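PDB 3N2S: NADPH-dependent nitro/flavin reductase from Bacillus subtilis, which uses NADPH to reduce flavin mononucleotide, nitroaromatic compounds, quinones and azo dyes, and also shows NADH oxidase activity. Local coordinates for the interface of chains A and B. Sequence-based numbering; all coordinates share one arbitrary frame. Chains: chain A/B, NADPH-dependent nitro/flavin reductase.

The interface of chains A and B. Residues chain A 42-43, 85-86, 89, 97, 101; chain B 221, 225, 228-229.
Helix 221-229 of chain B lies against three pieces of chain A: the end of 3-10 helix 40-42 with the loop after it, helix 84-92, and the stretch running into 3-10 helix 98-101. The contact belongs to the two-fold interface of a nitroreductase-family homodimer, so it recurs with the chains exchanged. B:Trp221, its CG anti to the backbone N (chi1 -169°), extends its indole toward chain A. There NE1 donates to the backbone O of A:Tyr42 at 3.0 Å; the acceptor sits in the indole plane, while the donor lies above the carbonyl plane, and the 145° angle at H shows a moderately bent bond. The pyrrole edge of the same indole points at one face of the A:Tyr42 phenol ring, with planes at 90° and centroids 5.0 Å apart. At the benzo end, CZ3 meets A:Leu89 CD1 at 3.4 Å, and B:Ile225 CG1 covers the centre of one indole face from within its own helix. An alanine in place of B:Trp221 would probably leave the A:Tyr42 carbonyl without this donor and open a gap between the phenol ring and A:Leu89. A bond within chain A, from A:His86 NE2 to A:Val43 O at 2.7 Å, is nearly straight and probably steadies the loop. The edge of that imidazole also receives B:Ile225, whose CG2 lies 3.7 Å from A:His86 CD2. One turn further along helix 221-229, B:Phe228 puts CE1 3.6 Å from A:Val43 CG1. The selenomethionine B:Met229 reaches A:Ile97 and A:Leu101, but its poor order makes these contacts less certain.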
loop_
_atom_site.group_PDB
_atom_site.type_symbol
_atom_site.label_atom_id
_atom_site.label_comp_id
_atom_site.label_asym_id
_atom_site.label_seq_id
_atom_site.Cartn_x
_atom_site.Cartn_y
_atom_site.Cartn_z
ATOM N N TYR A 42 -0.566 8.544 -12.373
ATOM C CA TYR A 42 -1.985 8.405 -12.766
ATOM C C TYR A 42 -2.278 7.024 -13.395
ATOM O O TYR A 42 -3.339 6.837 -14.006
ATOM C CB TYR A 42 -2.268 9.529 -13.800
ATOM C CG TYR A 42 -3.676 10.038 -13.980
ATOM C CD1 TYR A 42 -4.676 9.735 -13.057
ATOM C CD2 TYR A 42 -3.996 10.891 -15.035
ATOM C CE1 TYR A 42 -5.966 10.251 -13.197
ATOM C CE2 TYR A 42 -5.277 11.411 -15.186
ATOM C CZ TYR A 42 -6.262 11.080 -14.274
ATOM O OH TYR A 42 -7.502 11.652 -14.415
ATOM N N VAL A 43 -1.354 6.058 -13.240
ATOM C CA VAL A 43 -1.470 4.727 -13.864
ATOM C C VAL A 43 -2.595 3.845 -13.365
ATOM O O VAL A 43 -3.058 2.983 -14.128
ATOM C CB VAL A 43 -0.124 3.963 -14.024
ATOM C CG1 VAL A 43 0.950 4.863 -14.628
ATOM C CG2 VAL A 43 0.359 3.400 -12.686
ATOM N N ARG A 85 -4.332 -4.018 -18.092
ATOM C CA ARG A 85 -5.083 -2.867 -18.608
ATOM C C ARG A 85 -4.175 -2.043 -19.543
ATOM O O ARG A 85 -4.580 -1.703 -20.657
ATOM C CB ARG A 85 -5.542 -1.999 -17.418
ATOM C CG ARG A 85 -6.318 -0.714 -17.787
ATOM C CD ARG A 85 -6.789 0.071 -16.564
ATOM N NE ARG A 85 -7.681 -0.744 -15.728
ATOM C CZ ARG A 85 -7.399 -1.136 -14.486
ATOM N NH1 ARG A 85 -6.275 -0.739 -13.896
ATOM N NH2 ARG A 85 -8.239 -1.918 -13.825
ATOM N N HIS A 86 -2.934 -1.803 -19.103
ATOM C CA HIS A 86 -1.894 -1.033 -19.795
ATOM C C HIS A 86 -1.390 -1.798 -21.025
ATOM O O HIS A 86 -1.249 -1.205 -22.096
ATOM C CB HIS A 86 -0.781 -0.640 -18.792
ATOM C CG HIS A 86 -1.362 -0.096 -17.515
ATOM N ND1 HIS A 86 -1.896 -0.938 -16.538
ATOM C CD2 HIS A 86 -1.590 1.183 -17.149
ATOM C CE1 HIS A 86 -2.398 -0.141 -15.606
ATOM N NE2 HIS A 86 -2.224 1.144 -15.926
ATOM N N LEU A 89 -4.431 -1.615 -23.487
ATOM C CA LEU A 89 -4.584 -0.204 -23.859
ATOM C C LEU A 89 -3.616 0.070 -25.039
ATOM O O LEU A 89 -4.028 0.616 -26.062
ATOM C CB LEU A 89 -4.228 0.628 -22.591
ATOM C CG LEU A 89 -3.925 2.097 -22.627
ATOM C CD1 LEU A 89 -4.076 2.655 -21.244
ATOM C CD2 LEU A 89 -2.485 2.362 -23.063
ATOM N N ILE A 97 3.809 -3.491 -25.695
ATOM C CA ILE A 97 4.655 -2.967 -24.608
ATOM C C ILE A 97 4.952 -3.864 -23.383
ATOM O O ILE A 97 5.509 -3.346 -22.408
ATOM C CB ILE A 97 4.076 -1.597 -24.125
ATOM C CG1 ILE A 97 2.752 -1.802 -23.321
ATOM C CG2 ILE A 97 3.920 -0.578 -25.283
ATOM C CD1 ILE A 97 2.473 -0.784 -22.240
ATOM N N LEU A 101 6.470 -3.389 -18.839
ATOM C CA LEU A 101 5.639 -3.602 -17.644
ATOM C C LEU A 101 6.219 -4.619 -16.677
ATOM O O LEU A 101 5.678 -4.791 -15.582
ATOM C CB LEU A 101 4.226 -4.096 -18.100
ATOM C CG LEU A 101 3.492 -3.264 -19.181
ATOM C CD1 LEU A 101 2.330 -4.056 -19.775
ATOM C CD2 LEU A 101 3.037 -1.901 -18.648
ATOM N N TRP B 221 -6.036 9.498 -21.854
ATOM C CA TRP B 221 -5.358 8.724 -20.825
ATOM C C TRP B 221 -4.433 7.674 -21.449
ATOM O O TRP B 221 -3.289 7.554 -21.025
ATOM C CB TRP B 221 -6.348 8.118 -19.849
ATOM C CG TRP B 221 -5.687 7.536 -18.630
ATOM C CD1 TRP B 221 -5.172 8.217 -17.567
ATOM C CD2 TRP B 221 -5.522 6.145 -18.336
ATOM N NE1 TRP B 221 -4.694 7.334 -16.628
ATOM C CE2 TRP B 221 -4.923 6.052 -17.061
ATOM C CE3 TRP B 221 -5.877 4.963 -19.001
ATOM C CZ2 TRP B 221 -4.638 4.821 -16.454
ATOM C CZ3 TRP B 221 -5.609 3.745 -18.399
ATOM C CH2 TRP B 221 -5.005 3.677 -17.135
ATOM N N ILE B 225 -0.492 7.235 -20.756
ATOM C CA ILE B 225 0.096 5.969 -20.283
ATOM C C ILE B 225 1.161 5.487 -21.285
ATOM O O ILE B 225 2.245 5.060 -20.868
ATOM C CB ILE B 225 -0.990 4.870 -20.025
ATOM C CG1 ILE B 225 -1.975 5.253 -18.901
ATOM C CG2 ILE B 225 -0.393 3.448 -19.822
ATOM C CD1 ILE B 225 -1.357 5.757 -17.519
ATOM N N PHE B 228 4.164 7.551 -20.800
ATOM C CA PHE B 228 4.781 7.210 -19.519
ATOM C C PHE B 228 5.590 5.917 -19.687
ATOM O O PHE B 228 6.730 5.867 -19.259
ATOM C CB PHE B 228 3.721 7.042 -18.402
ATOM C CG PHE B 228 4.202 6.286 -17.186
ATOM C CD1 PHE B 228 3.810 4.970 -16.965
ATOM C CD2 PHE B 228 5.047 6.889 -16.258
ATOM C CE1 PHE B 228 4.260 4.266 -15.840
ATOM C CE2 PHE B 228 5.499 6.182 -15.137
ATOM C CZ PHE B 228 5.093 4.876 -14.931
HETATM N N MSE B 229 4.999 4.879 -20.295
HETATM C CA MSE B 229 5.650 3.578 -20.483
HETATM C C MSE B 229 6.951 3.639 -21.263
HETATM O O MSE B 229 7.895 2.928 -20.928
HETATM C CB MSE B 229 4.703 2.559 -21.141
HETATM C CG MSE B 229 3.642 2.005 -20.205
HETATM SE SE MSE B 229 4.216 1.603 -18.369
HETATM C CE MSE B 229 5.857 0.691 -18.654
#